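Local coordinates for glycerate dehydrogenase (Bacillus sp. 5mfcol3.1, PDB 6P2I), which acts as an NADPH-dependent imine reductase that asymmetrically reduces acyclic imino acids to amino acids, with D-arginine and the cofactor bound in this complex, at the interface of chains A and B. Coordinates in Å, arbitrary orientation; residue numbers count along the deposited sequence, not the author numbering. Chains: chain A/B, Glycerate dehydrogenase.

The interface of chains A and B. Residues chain A 111, 115, 138-141, 164; chain B 101, 104, 107-108.
The carboxylate of B:Glu104 reaches across the interface and is gripped by successive backbone amides of a chain A loop. B:Glu104 OE2 accepts from A:Ile140 N at 2.7 Å, on the syn lone pair and nearly straight (167° at the hydrogen). B:Glu104 OE1 takes A:Arg141 N at 3.0 Å, again on the syn side but 21° out of the carboxylate plane. With 96 Å² of B:Glu104 hidden by chain A, amides on both carboxylate oxygens hold the group's rotation, the chain being extended beyond CG. B:Glu104 OE2 also binds water 2 at 2.7 Å, shared with A:Ser138 O and with NE and NH2 of A:Arg115. Guanidinium and carboxylate meet through water, A:Arg115 NH2 and B:Glu104 OE2 being 4.2 Å apart, which may still help stabilise a negative charge. A:Arg115 NH2 donates to B:Ala101 O, in the carbonyl plane on a lone pair, at 2.8 Å; the bend at chi2 (-53°) turns the guanidinium towards it. Water 1 joins A:Glu139 OE1 to B:Ala101 N. A:Phe111 CB abuts B:Ala108 CB at 3.5 Å. A:Phe111 CE1 touches B:Glu104 CB from one side of the ring, 3.8 Å away, while B:Glu104 OE2 lies in plane at the ring edge. Within chain A, A:Ile140 CD1 lies over the centre of the A:Phe164 ring, whose CE1 touches B:Glu104 CG. Loop 138-141, just ahead of strand 144-148 in the NAD-binding domain, receives the glutamate projecting from the two-fold partner's helix 99-114.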
# COMPACT_ATOMS: atom_id res chain seq x y z
N PHE A 111 3.62 0.28 2.22
CA PHE A 111 2.56 -0.16 3.13
C PHE A 111 2.73 -1.63 3.51
O PHE A 111 2.50 -2.00 4.66
CB PHE A 111 1.20 0.09 2.48
CG PHE A 111 0.72 1.52 2.56
CD1 PHE A 111 0.74 2.22 3.77
CD2 PHE A 111 0.23 2.15 1.42
CE1 PHE A 111 0.30 3.55 3.82
CE2 PHE A 111 -0.20 3.46 1.47
CZ PHE A 111 -0.19 4.16 2.67
N ARG A 115 3.02 -2.23 7.43
CA ARG A 115 1.93 -2.92 8.10
C ARG A 115 2.23 -4.41 8.27
O ARG A 115 1.38 -5.13 8.81
CB ARG A 115 0.62 -2.73 7.31
CG ARG A 115 0.18 -1.27 7.07
CD ARG A 115 0.13 -0.56 8.40
NE ARG A 115 -0.31 0.84 8.37
CZ ARG A 115 -1.46 1.27 8.88
NH1 ARG A 115 -2.34 0.43 9.37
NH2 ARG A 115 -1.74 2.57 8.89
N SER A 138 3.90 2.78 11.80
CA SER A 138 3.96 4.22 11.70
C SER A 138 3.04 4.68 10.57
O SER A 138 3.00 4.06 9.50
CB SER A 138 5.38 4.71 11.43
OG SER A 138 6.19 4.59 12.58
N GLU A 139 2.30 5.75 10.83
CA GLU A 139 1.60 6.43 9.74
C GLU A 139 2.63 7.08 8.84
O GLU A 139 3.65 7.59 9.31
CB GLU A 139 0.64 7.48 10.27
CG GLU A 139 -0.56 6.85 10.99
CD GLU A 139 -1.31 7.81 11.91
OE1 GLU A 139 -2.06 7.30 12.77
OE2 GLU A 139 -1.17 9.05 11.78
N ILE A 140 2.37 7.06 7.53
CA ILE A 140 3.29 7.75 6.63
C ILE A 140 2.99 9.24 6.52
O ILE A 140 3.88 10.02 6.13
CB ILE A 140 3.33 7.10 5.23
CG1 ILE A 140 2.05 7.36 4.41
CG2 ILE A 140 3.64 5.60 5.34
CD1 ILE A 140 2.18 6.82 2.91
N ARG A 141 1.79 9.69 6.90
CA ARG A 141 1.52 11.11 6.87
C ARG A 141 2.51 11.83 7.79
O ARG A 141 2.84 11.35 8.87
CB ARG A 141 0.08 11.40 7.31
CG ARG A 141 -0.24 12.89 7.42
CD ARG A 141 -1.67 13.14 7.85
NE ARG A 141 -1.93 14.55 8.11
CZ ARG A 141 -2.87 15.27 7.50
NH1 ARG A 141 -3.66 14.70 6.60
NH2 ARG A 141 -3.03 16.55 7.80
N PHE A 164 -0.43 12.82 0.20
CA PHE A 164 -0.47 12.13 1.48
C PHE A 164 -0.04 13.03 2.63
O PHE A 164 -0.06 12.59 3.79
CB PHE A 164 0.46 10.91 1.48
CG PHE A 164 -0.24 9.59 1.39
CD1 PHE A 164 -0.90 9.05 2.48
CD2 PHE A 164 -0.19 8.85 0.22
CE1 PHE A 164 -1.51 7.83 2.39
CE2 PHE A 164 -0.80 7.62 0.13
CZ PHE A 164 -1.47 7.10 1.22
N ALA B 101 -4.57 6.22 10.78
CA ALA B 101 -4.01 4.87 10.70
C ALA B 101 -4.90 3.96 9.86
O ALA B 101 -4.42 3.22 8.98
CB ALA B 101 -3.84 4.31 12.11
N GLU B 104 -4.92 4.90 6.09
CA GLU B 104 -3.75 4.35 5.40
C GLU B 104 -3.85 2.84 5.25
O GLU B 104 -3.40 2.30 4.22
CB GLU B 104 -2.47 4.75 6.13
CG GLU B 104 -2.19 6.27 6.06
CD GLU B 104 -0.86 6.70 6.66
OE1 GLU B 104 -0.69 7.92 6.89
OE2 GLU B 104 0.01 5.83 6.89
N PHE B 107 -5.52 1.73 2.06
CA PHE B 107 -4.65 1.69 0.89
C PHE B 107 -3.61 0.58 0.99
O PHE B 107 -3.24 -0.01 -0.03
CB PHE B 107 -4.01 3.06 0.68
CG PHE B 107 -4.99 4.07 0.17
CD1 PHE B 107 -5.83 4.73 1.05
CD2 PHE B 107 -5.13 4.30 -1.19
CE1 PHE B 107 -6.77 5.62 0.57
CE2 PHE B 107 -6.06 5.18 -1.67
CZ PHE B 107 -6.89 5.85 -0.78
N ALA B 108 -3.15 0.26 2.21
CA ALA B 108 -2.25 -0.88 2.36
C ALA B 108 -2.92 -2.16 1.85
O ALA B 108 -2.31 -2.94 1.10
CB ALA B 108 -1.83 -1.03 3.83
O HOH W 1 -4.61 7.90 13.30
O HOH W 2 0.88 3.41 7.70